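Local coordinates for protein amorpha-4,11-diene synthase (Artemisia annua, PDB 4GAX) that is a sesquiterpene synthase, studied here as an alpha-bisabolol synthase mutant, that probably cyclises farnesyl diphosphate, at residues A[263-268]-A[308-313]; A[302-307]-A[358-363]; A[366-371]-A[429-434]. All blocks are in the same frame, centred on the assembly; numbering follows the deposited sequence.

Interaction 1: A[263-268]-A[308-313]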
ATOM      1  N   SER A 263       5.828  19.475   5.783  1.00 20.75           N
ATOM      2  CA  SER A 263       5.198  20.256   6.837  1.00 29.32           C
ATOM      3  C   SER A 263       5.411  21.734   6.590  1.00 27.37           C
ATOM      4  O   SER A 263       4.498  22.532   6.814  1.00 24.81           O
ATOM      5  CB  SER A 263       5.716  19.851   8.224  1.00 31.87           C
ATOM      6  OG  SER A 263       5.401  18.492   8.482  1.00 31.32           O
ATOM      7  N   LYS A 264       6.606  22.102   6.122  1.00 22.48           N
ATOM      8  CA  LYS A 264       6.908  23.518   5.852  1.00 31.22           C
ATOM      9  C   LYS A 264       6.093  24.037   4.675  1.00 24.94           C
ATOM     10  O   LYS A 264       5.509  25.118   4.741  1.00 29.04           O
ATOM     11  CB  LYS A 264       8.401  23.731   5.581  1.00 35.53           C
ATOM     12  CG  LYS A 264       9.209  23.980   6.836  1.00 54.24           C
ATOM     13  CD  LYS A 264      10.663  23.575   6.658  1.00 61.08           C
ATOM     14  CE  LYS A 264      11.289  23.229   7.998  1.00 61.24           C
ATOM     15  NZ  LYS A 264      12.730  22.883   7.868  1.00 66.10           N
ATOM     16  N   TRP A 265       6.091  23.259   3.597  1.00 23.66           N
ATOM     17  CA  TRP A 265       5.268  23.527   2.419  1.00 30.12           C
ATOM     18  C   TRP A 265       3.803  23.737   2.791  1.00 32.66           C
ATOM     19  O   TRP A 265       3.175  24.715   2.362  1.00 25.62           O
ATOM     20  CB  TRP A 265       5.385  22.342   1.467  1.00 24.29           C
ATOM     21  CG  TRP A 265       4.526  22.391   0.222  1.00 26.63           C
ATOM     22  CD1 TRP A 265       4.810  23.048  -0.954  1.00 26.91           C
ATOM     23  CD2 TRP A 265       3.286  21.694   0.002  1.00 25.60           C
ATOM     24  NE1 TRP A 265       3.807  22.823  -1.875  1.00 24.67           N
ATOM     25  CE2 TRP A 265       2.864  21.995  -1.316  1.00 27.34           C
ATOM     26  CE3 TRP A 265       2.487  20.857   0.799  1.00 21.91           C
ATOM     27  CZ2 TRP A 265       1.683  21.476  -1.859  1.00 21.88           C
ATOM     28  CZ3 TRP A 265       1.316  20.345   0.264  1.00 25.30           C
ATOM     29  CH2 TRP A 265       0.923  20.653  -1.055  1.00 24.02           C
ATOM     30  N   TRP A 266       3.263  22.817   3.591  1.00 26.12           N
ATOM     31  CA  TRP A 266       1.857  22.875   3.997  1.00 26.69           C
ATOM     32  C   TRP A 266       1.582  24.082   4.884  1.00 27.28           C
ATOM     33  O   TRP A 266       0.568  24.774   4.726  1.00 25.71           O
ATOM     34  CB  TRP A 266       1.444  21.574   4.724  1.00 24.72           C
ATOM     35  CG  TRP A 266      -0.024  21.528   5.048  1.00 24.99           C
ATOM     36  CD1 TRP A 266      -0.596  21.488   6.291  1.00 28.17           C
ATOM     37  CD2 TRP A 266      -1.111  21.564   4.109  1.00 20.25           C
ATOM     38  NE1 TRP A 266      -1.972  21.473   6.181  1.00 28.99           N
ATOM     39  CE2 TRP A 266      -2.310  21.525   4.852  1.00 29.67           C
ATOM     40  CE3 TRP A 266      -1.185  21.630   2.710  1.00 33.70           C
ATOM     41  CZ2 TRP A 266      -3.571  21.536   4.242  1.00 26.80           C
ATOM     42  CZ3 TRP A 266      -2.429  21.635   2.106  1.00 32.83           C
ATOM     43  CH2 TRP A 266      -3.610  21.588   2.872  1.00 30.19           C
ATOM     44  N   LYS A 267       2.479  24.327   5.832  1.00 27.90           N
ATOM     45  CA  LYS A 267       2.317  25.455   6.735  1.00 28.74           C
ATOM     46  C   LYS A 267       2.336  26.779   5.973  1.00 32.38           C
ATOM     47  O   LYS A 267       1.673  27.739   6.366  1.00 29.72           O
ATOM     48  CB  LYS A 267       3.411  25.456   7.803  1.00 26.51           C
ATOM     49  CG  LYS A 267       3.375  26.699   8.706  1.00 33.60           C
ATOM     50  CD  LYS A 267       4.548  26.714   9.679  1.00 44.74           C
ATOM     51  CE  LYS A 267       4.597  28.023  10.468  1.00 49.38           C
ATOM     52  NZ  LYS A 267       3.327  28.259  11.200  1.00 53.43           N
ATOM     53  N   ALA A 268       3.088  26.833   4.876  1.00 27.02           N
ATOM     54  CA  ALA A 268       3.147  28.061   4.086  1.00 26.35           C
ATOM     55  C   ALA A 268       1.790  28.350   3.473  1.00 26.24           C
ATOM     56  O   ALA A 268       1.377  29.507   3.357  1.00 34.88           O
ATOM     57  CB  ALA A 268       4.190  27.929   2.992  1.00 31.02           C
ATOM     58  N   VAL A 308       0.176  15.906  -3.959  1.00 18.85           N
ATOM     59  CA  VAL A 308      -0.991  15.655  -4.792  1.00 18.48           C
ATOM     60  C   VAL A 308      -2.156  15.152  -3.942  1.00 21.61           C
ATOM     61  O   VAL A 308      -3.300  15.569  -4.138  1.00 26.22           O
ATOM     62  CB  VAL A 308      -0.673  14.664  -5.941  1.00 20.72           C
ATOM     63  CG1 VAL A 308      -1.928  14.267  -6.676  1.00 18.03           C
ATOM     64  CG2 VAL A 308       0.322  15.300  -6.917  1.00 21.13           C
ATOM     65  N   ILE A 309      -1.869  14.282  -2.977  1.00 19.93           N
ATOM     66  CA  ILE A 309      -2.925  13.826  -2.061  1.00 22.12           C
ATOM     67  C   ILE A 309      -3.503  14.988  -1.233  1.00 21.87           C
ATOM     68  O   ILE A 309      -4.725  15.066  -1.002  1.00 20.54           O
ATOM     69  CB  ILE A 309      -2.435  12.655  -1.169  1.00 27.87           C
ATOM     70  CG1 ILE A 309      -2.135  11.446  -2.052  1.00 21.73           C
ATOM     71  CG2 ILE A 309      -3.476  12.298  -0.104  1.00 25.29           C
ATOM     72  CD1 ILE A 309      -1.371  10.308  -1.349  1.00 22.38           C
ATOM     73  N   ALA A 310      -2.642  15.915  -0.808  1.00 19.92           N
ATOM     74  CA  ALA A 310      -3.130  17.102  -0.110  1.00 19.86           C
ATOM     75  C   ALA A 310      -4.019  17.930  -1.032  1.00 22.34           C
ATOM     76  O   ALA A 310      -5.023  18.491  -0.594  1.00 27.14           O
ATOM     77  CB  ALA A 310      -1.971  17.941   0.409  1.00 24.29           C
ATOM     78  N   LEU A 311      -3.668  17.989  -2.318  1.00 19.58           N
ATOM     79  CA  LEU A 311      -4.464  18.772  -3.285  1.00 28.24           C
ATOM     80  C   LEU A 311      -5.818  18.126  -3.580  1.00 30.56           C
ATOM     81  O   LEU A 311      -6.832  18.818  -3.739  1.00 31.32           O
ATOM     82  CB  LEU A 311      -3.692  18.952  -4.586  1.00 29.45           C
ATOM     83  CG  LEU A 311      -2.551  19.967  -4.579  1.00 24.35           C
ATOM     84  CD1 LEU A 311      -1.809  19.834  -5.914  1.00 21.55           C
ATOM     85  CD2 LEU A 311      -3.128  21.381  -4.412  1.00 21.06           C
ATOM     86  N   VAL A 312      -5.814  16.797  -3.655  1.00 30.48           N
ATOM     87  CA  VAL A 312      -7.022  16.005  -3.849  1.00 32.01           C
ATOM     88  C   VAL A 312      -7.975  16.197  -2.676  1.00 27.95           C
ATOM     89  O   VAL A 312      -9.180  16.371  -2.850  1.00 35.28           O
ATOM     90  CB  VAL A 312      -6.661  14.501  -3.956  1.00 28.27           C
ATOM     91  CG1 VAL A 312      -7.900  13.637  -3.791  1.00 32.16           C
ATOM     92  CG2 VAL A 312      -5.973  14.228  -5.271  1.00 32.87           C
ATOM     93  N   THR A 313      -7.416  16.151  -1.476  1.00 31.41           N
ATOM     94  CA  THR A 313      -8.184  16.358  -0.262  1.00 39.48           C
ATOM     95  C   THR A 313      -8.875  17.723  -0.293  1.00 40.28           C
ATOM     96  O   THR A 313     -10.070  17.823   0.008  1.00 36.01           O
ATOM     97  CB  THR A 313      -7.274  16.232   0.979  1.00 42.10           C
ATOM     98  OG1 THR A 313      -6.659  14.933   0.989  1.00 44.70           O
ATOM     99  CG2 THR A 313      -8.068  16.422   2.252  1.00 48.36           C
TER
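W265 and W266 reach across from one helix to the methyl of A310 on the other, and the contact between them is entirely apolar. W265 CZ3 lies 4.1 Å from A310 CB, which sits near the plane of that indole, so the methyl meets the ring's edge. W266 approaches the same methyl at an oblique angle, with its CZ3 also 4.1 Å from A310 CB. In both tryptophans CG is anti to the backbone nitrogen (chi1 176° in W265 and -175° in W266), which swings the six-membered end of each indole toward helix 299-322. The backbones stay well apart, with the CA atoms of W266 and A310 8.7 Å from each other, and the two indoles span that separation.

W265 has a second link to helix 299-322, a cation-pi contact with K307, one residue before segment 308-313. A polar bond of W266 leads away from the contact: its NE1 is hydrogen-bonded to D280 OD1, which helps hold the pyrrole side of that ring. Helix 282-292 packs on both partners, C285 on A310 and I282 on W266.

This is helix-on-helix packing in the all-helical class I terpene synthase fold: the end of helix 238-269 lies against helix 299-322, which farther on carries the family's aspartate-rich DDxxD sequence.

Interaction 2: A[302-307]-A[358-363]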
ATOM      1  N   ARG A 302       7.652  10.163  -3.209  1.00 18.67           N
ATOM      2  CA  ARG A 302       6.800  10.271  -2.026  1.00 21.55           C
ATOM      3  C   ARG A 302       6.379  11.707  -1.731  1.00 23.95           C
ATOM      4  O   ARG A 302       5.219  11.983  -1.371  1.00 21.21           O
ATOM      5  CB  ARG A 302       7.521   9.718  -0.778  1.00 21.49           C
ATOM      6  CG  ARG A 302       7.502   8.209  -0.648  1.00 24.23           C
ATOM      7  CD  ARG A 302       7.944   7.806   0.759  1.00 18.92           C
ATOM      8  NE  ARG A 302       9.355   8.118   0.985  1.00 18.98           N
ATOM      9  CZ  ARG A 302      10.360   7.383   0.517  1.00 24.06           C
ATOM     10  NH1 ARG A 302      10.105   6.301  -0.224  1.00 18.52           N
ATOM     11  NH2 ARG A 302      11.622   7.731   0.784  1.00 24.17           N
ATOM     12  N   ILE A 303       7.333  12.626  -1.837  1.00 14.35           N
ATOM     13  CA  ILE A 303       7.038  14.023  -1.506  1.00 13.39           C
ATOM     14  C   ILE A 303       6.014  14.586  -2.483  1.00 16.76           C
ATOM     15  O   ILE A 303       5.053  15.238  -2.077  1.00 22.50           O
ATOM     16  CB  ILE A 303       8.319  14.881  -1.483  1.00 24.80           C
ATOM     17  CG1 ILE A 303       9.147  14.512  -0.243  1.00 16.72           C
ATOM     18  CG2 ILE A 303       7.972  16.373  -1.476  1.00 20.25           C
ATOM     19  CD1 ILE A 303      10.556  15.111  -0.233  1.00 20.59           C
ATOM     20  N   PHE A 304       6.187  14.300  -3.770  1.00 17.73           N
ATOM     21  CA  PHE A 304       5.250  14.803  -4.778  1.00 18.38           C
ATOM     22  C   PHE A 304       3.861  14.179  -4.577  1.00 21.57           C
ATOM     23  O   PHE A 304       2.844  14.861  -4.676  1.00 19.63           O
ATOM     24  CB  PHE A 304       5.750  14.496  -6.196  1.00 13.00           C
ATOM     25  CG  PHE A 304       4.865  15.053  -7.261  1.00 21.48           C
ATOM     26  CD1 PHE A 304       4.655  16.422  -7.347  1.00 21.92           C
ATOM     27  CD2 PHE A 304       4.187  14.213  -8.137  1.00 19.28           C
ATOM     28  CE1 PHE A 304       3.801  16.965  -8.319  1.00 22.51           C
ATOM     29  CE2 PHE A 304       3.329  14.741  -9.113  1.00 21.54           C
ATOM     30  CZ  PHE A 304       3.144  16.127  -9.208  1.00 23.50           C
ATOM     31  N   LEU A 305       3.831  12.879  -4.309  1.00 18.86           N
ATOM     32  CA  LEU A 305       2.576  12.167  -4.137  1.00 24.53           C
ATOM     33  C   LEU A 305       1.832  12.717  -2.933  1.00 22.72           C
ATOM     34  O   LEU A 305       0.615  12.916  -2.978  1.00 25.87           O
ATOM     35  CB  LEU A 305       2.829  10.664  -3.993  1.00 22.63           C
ATOM     36  CG  LEU A 305       1.632   9.745  -3.680  1.00 15.64           C
ATOM     37  CD1 LEU A 305       0.564   9.813  -4.762  1.00 20.71           C
ATOM     38  CD2 LEU A 305       2.140   8.276  -3.535  1.00 19.21           C
ATOM     39  N   ALA A 306       2.565  13.002  -1.865  1.00 17.32           N
ATOM     40  CA  ALA A 306       1.945  13.575  -0.679  1.00 13.66           C
ATOM     41  C   ALA A 306       1.295  14.919  -1.012  1.00 22.06           C
ATOM     42  O   ALA A 306       0.176  15.194  -0.569  1.00 18.54           O
ATOM     43  CB  ALA A 306       2.986  13.742   0.435  1.00 19.25           C
ATOM     44  N   LYS A 307       1.990  15.757  -1.781  1.00 19.24           N
ATOM     45  CA  LYS A 307       1.416  17.040  -2.203  1.00 20.25           C
ATOM     46  C   LYS A 307       0.149  16.849  -3.023  1.00 17.12           C
ATOM     47  O   LYS A 307      -0.842  17.548  -2.814  1.00 20.92           O
ATOM     48  CB  LYS A 307       2.438  17.847  -3.001  1.00 18.46           C
ATOM     49  CG  LYS A 307       3.655  18.251  -2.156  1.00 20.91           C
ATOM     50  CD  LYS A 307       4.716  18.955  -3.016  1.00 24.57           C
ATOM     51  CE  LYS A 307       5.889  19.456  -2.153  1.00 22.73           C
ATOM     52  NZ  LYS A 307       6.916  20.167  -2.997  1.00 21.04           N
ATOM     53  N   MET A 358      -1.588  24.943  -9.286  1.00 22.10           N
ATOM     54  CA  MET A 358      -0.832  25.285 -10.481  1.00 22.56           C
ATOM     55  C   MET A 358       0.669  25.342 -10.195  1.00 26.22           C
ATOM     56  O   MET A 358       1.460  24.858 -10.999  1.00 22.57           O
ATOM     57  CB  MET A 358      -1.325  26.607 -11.092  1.00 24.92           C
ATOM     58  CG  MET A 358      -2.605  26.457 -11.909  1.00 33.48           C
ATOM     59  SD  MET A 358      -2.361  25.442 -13.383  1.00 38.84           S
ATOM     60  CE  MET A 358      -3.709  24.308 -13.258  1.00121.66           C
ATOM     61  N   ASP A 359       1.045  25.919  -9.051  1.00 23.95           N
ATOM     62  CA  ASP A 359       2.452  25.995  -8.633  1.00 24.90           C
ATOM     63  C   ASP A 359       3.031  24.607  -8.434  1.00 22.47           C
ATOM     64  O   ASP A 359       4.200  24.351  -8.733  1.00 22.27           O
ATOM     65  CB  ASP A 359       2.597  26.751  -7.306  1.00 20.85           C
ATOM     66  CG  ASP A 359       2.511  28.268  -7.468  1.00 31.34           C
ATOM     67  OD1 ASP A 359       2.413  28.766  -8.613  1.00 28.81           O
ATOM     68  OD2 ASP A 359       2.555  28.969  -6.433  1.00 33.62           O
ATOM     69  N   THR A 360       2.226  23.710  -7.877  1.00 22.32           N
ATOM     70  CA  THR A 360       2.711  22.371  -7.579  1.00 19.49           C
ATOM     71  C   THR A 360       2.944  21.581  -8.868  1.00 24.29           C
ATOM     72  O   THR A 360       4.006  20.961  -9.065  1.00 19.04           O
ATOM     73  CB  THR A 360       1.712  21.622  -6.660  1.00 27.29           C
ATOM     74  OG1 THR A 360       1.563  22.337  -5.419  1.00 25.87           O
ATOM     75  CG2 THR A 360       2.195  20.225  -6.378  1.00 29.04           C
ATOM     76  N   TYR A 361       1.965  21.603  -9.767  1.00 20.33           N
ATOM     77  CA  TYR A 361       2.135  20.889 -11.031  1.00 22.26           C
ATOM     78  C   TYR A 361       3.145  21.548 -11.960  1.00 23.04           C
ATOM     79  O   TYR A 361       3.863  20.855 -12.679  1.00 27.17           O
ATOM     80  CB  TYR A 361       0.787  20.678 -11.738  1.00 26.93           C
ATOM     81  CG  TYR A 361       0.099  19.459 -11.217  1.00 25.94           C
ATOM     82  CD1 TYR A 361       0.469  18.193 -11.667  1.00 23.37           C
ATOM     83  CD2 TYR A 361      -0.876  19.554 -10.235  1.00 20.04           C
ATOM     84  CE1 TYR A 361      -0.135  17.059 -11.173  1.00 27.47           C
ATOM     85  CE2 TYR A 361      -1.495  18.410  -9.733  1.00 26.18           C
ATOM     86  CZ  TYR A 361      -1.123  17.175 -10.202  1.00 26.93           C
ATOM     87  OH  TYR A 361      -1.732  16.034  -9.711  1.00 22.97           O
ATOM     88  N   THR A 362       3.210  22.876 -11.942  1.00 21.48           N
ATOM     89  CA  THR A 362       4.164  23.572 -12.798  1.00 25.56           C
ATOM     90  C   THR A 362       5.610  23.257 -12.396  1.00 25.30           C
ATOM     91  O   THR A 362       6.479  23.107 -13.250  1.00 29.12           O
ATOM     92  CB  THR A 362       3.928  25.078 -12.793  1.00 28.81           C
ATOM     93  OG1 THR A 362       2.649  25.341 -13.387  1.00 29.71           O
ATOM     94  CG2 THR A 362       5.012  25.803 -13.586  1.00 35.25           C
ATOM     95  N   GLU A 363       5.864  23.143 -11.097  1.00 30.92           N
ATOM     96  CA  GLU A 363       7.194  22.757 -10.650  1.00 26.67           C
ATOM     97  C   GLU A 363       7.564  21.364 -11.186  1.00 24.65           C
ATOM     98  O   GLU A 363       8.706  21.131 -11.612  1.00 25.50           O
ATOM     99  CB  GLU A 363       7.296  22.809  -9.126  1.00 33.00           C
ATOM    100  CG  GLU A 363       8.386  21.907  -8.584  1.00 41.16           C
ATOM    101  CD  GLU A 363       8.820  22.265  -7.180  1.00 61.10           C
ATOM    102  OE1 GLU A 363       9.708  21.561  -6.650  1.00 69.47           O
ATOM    103  OE2 GLU A 363       8.283  23.242  -6.609  1.00 64.24           O
TER
HETATM  104  O   HOH W   1       6.018  21.783  -4.865  1.00 32.26           O
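F304 has CG anti to the backbone N (chi1 -177°), which carries its ring toward segment 358-363 of helix 351-370, while T360 holds CG2 anti to its own nitrogen, an orientation that turns the methyl to the contact. That methyl sits against two residues, with T360 CG2 4.1 Å from both F304 CE1 and K307 CB. The rim of F304 also points toward the face of Y361 in an offset edge-to-face pair, centroids 5.8 Å apart and planes at 86°; the nearest atoms are F304 CZ and Y361 CE1, at 3.9 Å. An alanine at F304 would remove the ring and would probably cost Y361 its edge-to-face partner across the helices and leave the T360 methyl only K307 CB on this side, opening a gap.

At the outer side a water accepts from K307 NZ at 2.6 Å and gives a weak bond to E363 OE2, a loose water bridge between opposite charges. T360 OG1 is paired with L356 O in its own helix.

The segments run nearly antiparallel, at 153°, with axes 11.3 Å apart. W265 of helix 238-269 packs on T360, while T425 of helix 419-429 packs against F304.

Interaction 3: A[366-371]-A[429-434]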
ATOM      1  N   GLU A 366       8.188  21.414 -15.018  1.00 23.65           N
ATOM      2  CA  GLU A 366       9.510  21.972 -15.326  1.00 26.17           C
ATOM      3  C   GLU A 366      10.600  20.942 -15.071  1.00 26.98           C
ATOM      4  O   GLU A 366      11.560  20.846 -15.843  1.00 26.21           O
ATOM      5  CB  GLU A 366       9.763  23.250 -14.511  1.00 27.75           C
ATOM      6  CG  GLU A 366       8.902  24.432 -14.982  1.00 27.82           C
ATOM      7  CD  GLU A 366       9.032  25.673 -14.088  1.00 45.82           C
ATOM      8  OE1 GLU A 366       9.583  25.567 -12.960  1.00 45.44           O
ATOM      9  OE2 GLU A 366       8.574  26.760 -14.515  1.00 45.23           O
ATOM     10  N   ILE A 367      10.455  20.178 -13.986  1.00 21.87           N
ATOM     11  CA  ILE A 367      11.397  19.102 -13.674  1.00 25.91           C
ATOM     12  C   ILE A 367      11.408  18.057 -14.787  1.00 38.16           C
ATOM     13  O   ILE A 367      12.481  17.657 -15.260  1.00 31.15           O
ATOM     14  CB  ILE A 367      11.077  18.438 -12.309  1.00 29.66           C
ATOM     15  CG1 ILE A 367      11.489  19.363 -11.160  1.00 30.79           C
ATOM     16  CG2 ILE A 367      11.791  17.100 -12.170  1.00 29.24           C
ATOM     17  CD1 ILE A 367      10.973  18.920  -9.773  1.00 28.97           C
ATOM     18  N   LEU A 368      10.217  17.633 -15.219  1.00 27.62           N
ATOM     19  CA  LEU A 368      10.114  16.624 -16.270  1.00 25.63           C
ATOM     20  C   LEU A 368      10.571  17.141 -17.631  1.00 33.68           C
ATOM     21  O   LEU A 368      11.225  16.408 -18.373  1.00 38.12           O
ATOM     22  CB  LEU A 368       8.701  16.029 -16.353  1.00 21.95           C
ATOM     23  CG  LEU A 368       8.351  15.226 -15.101  1.00 22.00           C
ATOM     24  CD1 LEU A 368       6.947  14.620 -15.201  1.00 22.44           C
ATOM     25  CD2 LEU A 368       9.384  14.138 -14.872  1.00 34.72           C
ATOM     26  N   ALA A 369      10.239  18.392 -17.960  1.00 27.26           N
ATOM     27  CA  ALA A 369      10.690  18.969 -19.229  1.00 34.01           C
ATOM     28  C   ALA A 369      12.222  18.979 -19.327  1.00 40.40           C
ATOM     29  O   ALA A 369      12.792  18.785 -20.410  1.00 36.83           O
ATOM     30  CB  ALA A 369      10.130  20.374 -19.420  1.00 38.64           C
ATOM     31  N   LYS A 370      12.886  19.207 -18.195  1.00 32.73           N
ATOM     32  CA  LYS A 370      14.343  19.253 -18.172  1.00 43.78           C
ATOM     33  C   LYS A 370      14.923  17.858 -18.431  1.00 46.85           C
ATOM     34  O   LYS A 370      15.900  17.707 -19.169  1.00 42.50           O
ATOM     35  CB  LYS A 370      14.848  19.841 -16.850  1.00 40.34           C
ATOM     36  CG  LYS A 370      16.309  19.531 -16.555  1.00 49.18           C
ATOM     37  CD  LYS A 370      17.145  20.788 -16.369  1.00 54.92           C
ATOM     38  CE  LYS A 370      18.633  20.432 -16.264  1.00 58.09           C
ATOM     39  NZ  LYS A 370      19.274  20.920 -15.005  1.00 59.08           N
ATOM     40  N   GLU A 371      14.285  16.839 -17.857  1.00 39.36           N
ATOM     41  CA  GLU A 371      14.671  15.442 -18.087  1.00 41.92           C
ATOM     42  C   GLU A 371      14.212  14.918 -19.452  1.00 43.72           C
ATOM     43  O   GLU A 371      14.429  13.755 -19.782  1.00 55.94           O
ATOM     44  CB  GLU A 371      14.165  14.546 -16.942  1.00 37.48           C
ATOM     45  CG  GLU A 371      15.058  14.609 -15.690  1.00 50.21           C
ATOM     46  CD  GLU A 371      14.332  14.274 -14.385  1.00 59.96           C
ATOM     47  OE1 GLU A 371      13.196  13.748 -14.426  1.00 61.10           O
ATOM     48  OE2 GLU A 371      14.905  14.546 -13.304  1.00 61.82           O
ATOM     49  N   GLY A 429       6.261  10.585 -10.408  1.00 29.03           N
ATOM     50  CA  GLY A 429       7.303  10.583  -9.395  1.00 30.95           C
ATOM     51  C   GLY A 429       8.401   9.590  -9.732  1.00 32.90           C
ATOM     52  O   GLY A 429       9.538   9.744  -9.286  1.00 38.74           O
ATOM     53  N   MET A 430       8.057   8.573 -10.517  1.00 31.29           N
ATOM     54  CA  MET A 430       9.021   7.568 -10.981  1.00 32.13           C
ATOM     55  C   MET A 430       9.281   7.652 -12.477  1.00 35.70           C
ATOM     56  O   MET A 430       9.260   6.637 -13.185  1.00 41.06           O
ATOM     57  CB  MET A 430       8.531   6.163 -10.633  1.00 35.30           C
ATOM     58  CG  MET A 430       8.583   5.863  -9.165  1.00 32.26           C
ATOM     59  SD  MET A 430       8.103   4.152  -8.768  1.00 54.29           S
ATOM     60  CE  MET A 430       6.649   4.543  -7.811  1.00 22.93           C
ATOM     61  N   SER A 431       9.547   8.863 -12.951  1.00 36.64           N
ATOM     62  CA  SER A 431       9.717   9.129 -14.374  1.00 36.24           C
ATOM     63  C   SER A 431      10.832   8.335 -15.064  1.00 33.41           C
ATOM     64  O   SER A 431      10.751   8.057 -16.267  1.00 38.87           O
ATOM     65  CB  SER A 431       9.962  10.625 -14.585  1.00 36.38           C
ATOM     66  OG  SER A 431      10.787  11.130 -13.547  1.00 37.90           O
ATOM     67  N   ASP A 432      11.877   7.986 -14.319  1.00 36.87           N
ATOM     68  CA  ASP A 432      13.038   7.305 -14.904  1.00 39.63           C
ATOM     69  C   ASP A 432      12.725   5.924 -15.483  1.00 42.72           C
ATOM     70  O   ASP A 432      13.456   5.434 -16.349  1.00 46.08           O
ATOM     71  CB  ASP A 432      14.148   7.175 -13.868  1.00 52.63           C
ATOM     72  CG  ASP A 432      13.622   6.744 -12.519  1.00 67.40           C
ATOM     73  OD1 ASP A 432      12.584   7.295 -12.088  1.00 69.38           O
ATOM     74  OD2 ASP A 432      14.234   5.851 -11.894  1.00 76.41           O
ATOM     75  N   ILE A 433      11.647   5.298 -15.015  1.00 36.47           N
ATOM     76  CA  ILE A 433      11.303   3.947 -15.461  1.00 32.08           C
ATOM     77  C   ILE A 433       9.953   3.832 -16.189  1.00 33.57           C
ATOM     78  O   ILE A 433       9.655   2.798 -16.804  1.00 36.28           O
ATOM     79  CB  ILE A 433      11.328   2.926 -14.294  1.00 46.79           C
ATOM     80  CG1 ILE A 433      10.148   3.153 -13.348  1.00 44.99           C
ATOM     81  CG2 ILE A 433      12.654   2.989 -13.543  1.00 48.88           C
ATOM     82  CD1 ILE A 433       9.790   1.925 -12.529  1.00 40.14           C
ATOM     83  N   VAL A 434       9.135   4.878 -16.127  1.00 37.94           N
ATOM     84  CA  VAL A 434       7.854   4.847 -16.832  1.00 36.59           C
ATOM     85  C   VAL A 434       8.043   4.677 -18.344  1.00 35.46           C
ATOM     86  O   VAL A 434       8.908   5.304 -18.949  1.00 37.81           O
ATOM     87  CB  VAL A 434       6.982   6.091 -16.544  1.00 39.95           C
ATOM     88  CG1 VAL A 434       6.478   6.049 -15.132  1.00 45.04           C
ATOM     89  CG2 VAL A 434       7.766   7.352 -16.775  1.00 48.14           C
TER
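L368 and E371 meet S431 in a small van der Waals contact between the C-terminal end of helix 351-370 and the loop that follows helix 419-429, partly buried near the surface of the domain. L368 CD2 does most of the touching, lying 3.6 Å from both CB and OG of S431. The leucine's chi2 of -179° sets CD1 anti to CA, leaving CD2 as the branch turned to the serine. The leucine side chain also packs on F377 of helix 374-399 and L428 of helix 419-429, whereas S431 is partly exposed and also touches K373.

E371 comes from just past the last helical turn. Its extended chain brings OE1 to 3.7 Å from S431 OG, too long to count as a hydrogen bond. The serine hydroxyl sits in the crowded position between backbone N and carbonyl carbon (chi1 39°). On the loop side the chain leaves helical geometry at M430, and I433 N then bonds to M430 O at 3.3 Å, closing a beta turn, M430 to I433, with S431 and D432 at its corner in near-helical phi/psi; M430 itself packs on L521 and A524 of helix 519-535.

The chemistry is therefore one of shape rather than of polar pairing: the long approach of E371 OE1 to S431 OG probably adds little, and the contact, held mainly by the L368 methyl, is likely to specify position only loosely.

How the interactions relate
Interactions 1 and 2 lie side by side, their centres 9 Å apart, and share helix 299-322: consecutive turns of it face helix 238-269 in interaction 1 and helix 351-370 in interaction 2. Their segments alternate along the chain, and they touch directly, for instance W265 CZ2 with T360 OG1 at 3.7 Å. Interaction 3 follows in the sequence, using the far end of helix 351-370; its centre lies 13 Å from that of interaction 2 and 21 Å from that of interaction 1. Together the three trace a path from helix 238-269 through 299-322 and 351-370 to the loop after 419-429, joining helices that are far apart in sequence within the class I terpene synthase bundle.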